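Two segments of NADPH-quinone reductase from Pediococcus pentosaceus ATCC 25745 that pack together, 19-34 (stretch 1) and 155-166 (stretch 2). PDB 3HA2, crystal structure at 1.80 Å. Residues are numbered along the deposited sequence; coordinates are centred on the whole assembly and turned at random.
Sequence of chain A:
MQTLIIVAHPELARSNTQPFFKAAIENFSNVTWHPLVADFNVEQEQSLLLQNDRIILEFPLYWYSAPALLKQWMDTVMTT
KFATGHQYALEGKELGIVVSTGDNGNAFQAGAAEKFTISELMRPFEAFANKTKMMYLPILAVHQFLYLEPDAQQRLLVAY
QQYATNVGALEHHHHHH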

# COMPACT_ATOMS: atom_id res chain seq x y z
N PRO A 19 -1.99 8.48 -21.99
CA PRO A 19 -2.63 8.51 -23.30
C PRO A 19 -2.16 7.41 -24.25
O PRO A 19 -2.94 6.98 -25.11
CB PRO A 19 -2.24 9.89 -23.86
CG PRO A 19 -1.95 10.71 -22.64
CD PRO A 19 -1.34 9.77 -21.67
N PHE A 20 -0.91 6.96 -24.12
CA PHE A 20 -0.38 5.88 -24.98
C PHE A 20 -1.17 4.60 -24.75
O PHE A 20 -1.50 3.87 -25.68
CB PHE A 20 1.10 5.58 -24.68
CG PHE A 20 2.07 6.60 -25.21
CD1 PHE A 20 2.66 6.44 -26.46
CD2 PHE A 20 2.46 7.69 -24.42
CE1 PHE A 20 3.58 7.37 -26.95
CE2 PHE A 20 3.39 8.62 -24.90
CZ PHE A 20 3.95 8.46 -26.17
N PHE A 21 -1.44 4.31 -23.47
CA PHE A 21 -2.12 3.09 -23.06
C PHE A 21 -3.61 3.15 -23.42
O PHE A 21 -4.19 2.18 -23.92
CB PHE A 21 -1.88 2.84 -21.57
CG PHE A 21 -0.47 2.40 -21.27
CD1 PHE A 21 -0.18 1.05 -21.14
CD2 PHE A 21 0.57 3.32 -21.19
CE1 PHE A 21 1.13 0.62 -20.90
CE2 PHE A 21 1.87 2.90 -20.95
CZ PHE A 21 2.15 1.55 -20.80
N LYS A 22 -4.22 4.32 -23.22
CA LYS A 22 -5.62 4.50 -23.57
C LYS A 22 -5.75 4.29 -25.07
O LYS A 22 -6.61 3.53 -25.53
CB LYS A 22 -6.10 5.90 -23.14
CG LYS A 22 -7.58 6.22 -23.40
CD LYS A 22 -7.83 7.71 -23.14
CE LYS A 22 -9.29 8.08 -22.95
NZ LYS A 22 -10.15 7.70 -24.10
N ALA A 23 -4.87 4.93 -25.85
CA ALA A 23 -4.95 4.82 -27.30
C ALA A 23 -4.79 3.37 -27.76
O ALA A 23 -5.38 2.97 -28.76
CB ALA A 23 -3.91 5.72 -27.99
N ALA A 24 -4.02 2.59 -27.01
CA ALA A 24 -3.69 1.21 -27.39
C ALA A 24 -4.88 0.25 -27.30
O ALA A 24 -4.92 -0.76 -28.00
CB ALA A 24 -2.52 0.70 -26.56
N ILE A 25 -5.84 0.57 -26.43
CA ILE A 25 -7.01 -0.29 -26.25
C ILE A 25 -8.30 0.39 -26.74
O ILE A 25 -9.39 -0.15 -26.56
CB ILE A 25 -7.12 -0.81 -24.78
CG1 ILE A 25 -7.07 0.34 -23.76
CG2 ILE A 25 -6.01 -1.83 -24.50
CD1 ILE A 25 -8.40 1.00 -23.48
N GLU A 26 -8.17 1.54 -27.38
CA GLU A 26 -9.33 2.31 -27.85
C GLU A 26 -10.24 1.55 -28.81
O GLU A 26 -11.43 1.84 -28.89
CB GLU A 26 -8.91 3.64 -28.46
CG GLU A 26 -9.00 4.78 -27.46
CD GLU A 26 -8.44 6.10 -27.98
OE1 GLU A 26 -8.13 6.19 -29.19
OE2 GLU A 26 -8.31 7.03 -27.15
N ASN A 27 -9.68 0.57 -29.51
CA ASN A 27 -10.44 -0.16 -30.52
C ASN A 27 -11.07 -1.46 -30.03
O ASN A 27 -11.82 -2.10 -30.78
CB ASN A 27 -9.56 -0.43 -31.74
CG ASN A 27 -8.96 0.85 -32.30
OD1 ASN A 27 -7.76 0.91 -32.59
ND2 ASN A 27 -9.78 1.88 -32.45
N PHE A 28 -10.78 -1.85 -28.79
CA PHE A 28 -11.39 -3.05 -28.23
C PHE A 28 -12.65 -2.69 -27.44
O PHE A 28 -12.55 -2.15 -26.34
CB PHE A 28 -10.38 -3.81 -27.35
CG PHE A 28 -9.11 -4.17 -28.06
CD1 PHE A 28 -9.08 -5.21 -28.99
CD2 PHE A 28 -7.93 -3.47 -27.81
CE1 PHE A 28 -7.91 -5.55 -29.65
CE2 PHE A 28 -6.75 -3.80 -28.47
CZ PHE A 28 -6.74 -4.84 -29.39
N SER A 29 -13.82 -3.00 -27.99
CA SER A 29 -15.08 -2.58 -27.37
C SER A 29 -15.40 -3.32 -26.06
O SER A 29 -16.22 -2.85 -25.27
CB SER A 29 -16.24 -2.67 -28.37
OG SER A 29 -16.54 -4.01 -28.68
N ASN A 30 -14.75 -4.45 -25.83
CA ASN A 30 -14.93 -5.20 -24.58
C ASN A 30 -14.02 -4.72 -23.43
O ASN A 30 -14.13 -5.22 -22.29
CB ASN A 30 -14.76 -6.70 -24.81
CG ASN A 30 -13.38 -7.07 -25.33
OD1 ASN A 30 -12.73 -6.29 -26.03
ND2 ASN A 30 -12.92 -8.27 -24.97
N VAL A 31 -13.13 -3.77 -23.74
CA VAL A 31 -12.24 -3.16 -22.74
C VAL A 31 -12.78 -1.80 -22.31
O VAL A 31 -13.05 -0.94 -23.16
CB VAL A 31 -10.80 -2.99 -23.27
CG1 VAL A 31 -9.95 -2.31 -22.23
CG2 VAL A 31 -10.19 -4.33 -23.63
N THR A 32 -12.96 -1.61 -21.00
CA THR A 32 -13.48 -0.37 -20.42
C THR A 32 -12.34 0.39 -19.73
O THR A 32 -11.75 -0.10 -18.75
CB THR A 32 -14.64 -0.64 -19.41
OG1 THR A 32 -15.75 -1.23 -20.09
CG2 THR A 32 -15.15 0.66 -18.73
N TRP A 33 -12.02 1.57 -20.27
CA TRP A 33 -11.01 2.44 -19.68
C TRP A 33 -11.69 3.32 -18.61
O TRP A 33 -12.50 4.19 -18.93
CB TRP A 33 -10.37 3.28 -20.80
CG TRP A 33 -9.37 4.31 -20.37
CD1 TRP A 33 -9.62 5.63 -20.09
CD2 TRP A 33 -7.96 4.12 -20.18
NE1 TRP A 33 -8.45 6.27 -19.73
CE2 TRP A 33 -7.42 5.37 -19.78
CE3 TRP A 33 -7.10 3.02 -20.31
CZ2 TRP A 33 -6.05 5.54 -19.51
CZ3 TRP A 33 -5.75 3.19 -20.04
CH2 TRP A 33 -5.23 4.45 -19.64
N HIS A 34 -11.36 3.07 -17.35
CA HIS A 34 -12.08 3.67 -16.23
C HIS A 34 -11.17 4.47 -15.32
O HIS A 34 -10.60 3.92 -14.37
CB HIS A 34 -12.85 2.63 -15.42
CG HIS A 34 -13.73 3.23 -14.37
ND1 HIS A 34 -14.81 4.03 -14.67
CD2 HIS A 34 -13.68 3.16 -13.02
CE1 HIS A 34 -15.40 4.42 -13.55
NE2 HIS A 34 -14.74 3.90 -12.53
N ARG A 155 6.44 -2.30 -28.71
CA ARG A 155 6.37 -3.70 -28.24
C ARG A 155 5.67 -3.84 -26.90
O ARG A 155 4.89 -4.77 -26.68
CB ARG A 155 7.78 -4.32 -28.13
CG ARG A 155 8.44 -4.61 -29.47
CD ARG A 155 9.70 -5.47 -29.29
NE ARG A 155 10.79 -4.74 -28.63
CZ ARG A 155 11.70 -4.00 -29.27
NH1 ARG A 155 11.68 -3.89 -30.59
NH2 ARG A 155 12.63 -3.37 -28.57
N LEU A 156 5.95 -2.90 -26.01
CA LEU A 156 5.35 -2.95 -24.69
C LEU A 156 3.83 -2.71 -24.83
O LEU A 156 3.03 -3.35 -24.14
CB LEU A 156 6.02 -1.90 -23.80
CG LEU A 156 5.62 -1.82 -22.33
CD1 LEU A 156 6.78 -1.23 -21.55
CD2 LEU A 156 4.34 -1.01 -22.13
N LEU A 157 3.45 -1.83 -25.74
CA LEU A 157 2.04 -1.53 -25.98
C LEU A 157 1.25 -2.72 -26.55
O LEU A 157 0.10 -2.91 -26.18
CB LEU A 157 1.84 -0.24 -26.79
CG LEU A 157 2.22 1.05 -26.04
CD1 LEU A 157 2.27 2.26 -26.97
CD2 LEU A 157 1.29 1.31 -24.83
N VAL A 158 1.89 -3.53 -27.40
CA VAL A 158 1.33 -4.82 -27.86
C VAL A 158 1.15 -5.83 -26.71
O VAL A 158 0.14 -6.53 -26.64
CB VAL A 158 2.23 -5.45 -28.97
CG1 VAL A 158 1.73 -6.83 -29.34
CG2 VAL A 158 2.26 -4.56 -30.21
N ALA A 159 2.14 -5.90 -25.81
CA ALA A 159 2.03 -6.75 -24.62
C ALA A 159 0.85 -6.28 -23.77
O ALA A 159 0.10 -7.09 -23.23
CB ALA A 159 3.33 -6.73 -23.81
N TYR A 160 0.69 -4.96 -23.68
CA TYR A 160 -0.42 -4.36 -22.94
C TYR A 160 -1.78 -4.72 -23.53
O TYR A 160 -2.72 -5.10 -22.81
CB TYR A 160 -0.22 -2.84 -22.90
CG TYR A 160 -1.33 -2.07 -22.21
CD1 TYR A 160 -1.50 -2.14 -20.82
CD2 TYR A 160 -2.19 -1.24 -22.94
CE1 TYR A 160 -2.52 -1.42 -20.18
CE2 TYR A 160 -3.21 -0.52 -22.31
CZ TYR A 160 -3.37 -0.61 -20.94
OH TYR A 160 -4.35 0.13 -20.32
N GLN A 161 -1.88 -4.65 -24.86
CA GLN A 161 -3.10 -5.07 -25.57
C GLN A 161 -3.45 -6.53 -25.29
O GLN A 161 -4.60 -6.85 -25.03
CB GLN A 161 -2.95 -4.87 -27.08
CG GLN A 161 -2.96 -3.43 -27.52
CD GLN A 161 -2.65 -3.28 -29.00
OE1 GLN A 161 -2.01 -4.16 -29.60
NE2 GLN A 161 -3.09 -2.18 -29.60
N GLN A 162 -2.45 -7.40 -25.34
CA GLN A 162 -2.63 -8.82 -25.02
C GLN A 162 -3.06 -9.01 -23.57
O GLN A 162 -3.96 -9.81 -23.26
CB GLN A 162 -1.34 -9.59 -25.27
CG GLN A 162 -0.95 -9.65 -26.75
CD GLN A 162 -2.05 -10.28 -27.58
OE1 GLN A 162 -2.39 -11.46 -27.39
NE2 GLN A 162 -2.63 -9.50 -28.49
N TYR A 163 -2.42 -8.25 -22.69
CA TYR A 163 -2.70 -8.30 -21.25
C TYR A 163 -4.17 -7.98 -20.98
O TYR A 163 -4.81 -8.65 -20.17
CB TYR A 163 -1.77 -7.33 -20.50
CG TYR A 163 -1.66 -7.61 -19.01
CD1 TYR A 163 -1.02 -8.77 -18.54
CD2 TYR A 163 -2.20 -6.72 -18.06
CE1 TYR A 163 -0.91 -9.03 -17.16
CE2 TYR A 163 -2.08 -6.98 -16.67
CZ TYR A 163 -1.44 -8.13 -16.25
OH TYR A 163 -1.34 -8.39 -14.89
N ALA A 164 -4.70 -6.99 -21.69
CA ALA A 164 -6.09 -6.57 -21.56
C ALA A 164 -7.11 -7.47 -22.26
O ALA A 164 -8.28 -7.47 -21.88
CB ALA A 164 -6.24 -5.12 -22.04
N THR A 165 -6.70 -8.21 -23.28
CA THR A 165 -7.68 -8.88 -24.15
C THR A 165 -7.45 -10.37 -24.38
O THR A 165 -8.40 -11.11 -24.66
CB THR A 165 -7.78 -8.23 -25.55
OG1 THR A 165 -6.55 -8.45 -26.26
CG2 THR A 165 -8.05 -6.74 -25.47
N ASN A 166 -6.20 -10.82 -24.32
CA ASN A 166 -5.90 -12.22 -24.56
C ASN A 166 -6.64 -13.08 -23.55
O ASN A 166 -6.34 -13.06 -22.35
CB ASN A 166 -4.39 -12.51 -24.54
CG ASN A 166 -4.08 -13.99 -24.68
OD1 ASN A 166 -4.33 -14.59 -25.72
ND2 ASN A 166 -3.52 -14.58 -23.63

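Helix 155-165 packs across helix 19-25 and the start of strand 31-34; the helix axes approach to 9.6 Å at an angle of 56°, and the contact buries 633 Å², counted over both sides. Tyr160 is the main bump. Its CA-to-CB bond points toward stretch 1, and its t rotamer carries the ring between Phe21, Ala24 and Ile25. The edge of Phe21 meets the face of Tyr160, with ring centroids 4.6 Å apart, planes at 85° and Phe21 CD1 3.5 Å from Tyr160 CD1. Ala24 leaves a shallow place at the edge of the tyrosine ring, where Ala24 CB lies 4.1 Å from Tyr160 CD2; Ile25 CG2 packs obliquely, 3.8 Å from Tyr160 CE2. At the far end of the ring, Tyr160 OH reaches the edge of Trp33, 3.4 Å from Trp33 CZ3, and is hydrogen-bonded elsewhere in the structure.

Leu157 fits against Phe21 and Ala24: Leu157 CD2 sits over the Phe21 face, nearly on the ring normal, and is 4.2 Å from Ala24 CB. Leu156 CD2 touches the tip of the same phenylalanine, 3.6 Å from Phe21 CZ.

One hydrogen bond joins the stretches, at the backbone of Ala24. Gln161, m at chi1 and t at chi2, sends its amide to the backbone, and Gln161 NE2 donates to Ala24 O at 2.8 Å. Its aliphatic part also serves, with Gln161 CG 3.9 Å from Phe28 CE2 at the ring edge.

Near the C-terminal end of helix 155-165, small side chains accept larger neighbours. Ala164 CB lies 4.1 Å from Ile25 CG2 and 4.3 Å from Val31 CG2. Thr165 turns its methyl to the contact: Thr165 CG2 covers one face of Phe28 and lies 3.7 Å from Val31 CG2, while Thr165 OG1 donates to Gln161 O at 2.8 Å, satisfying the hydroxyl within its own helix.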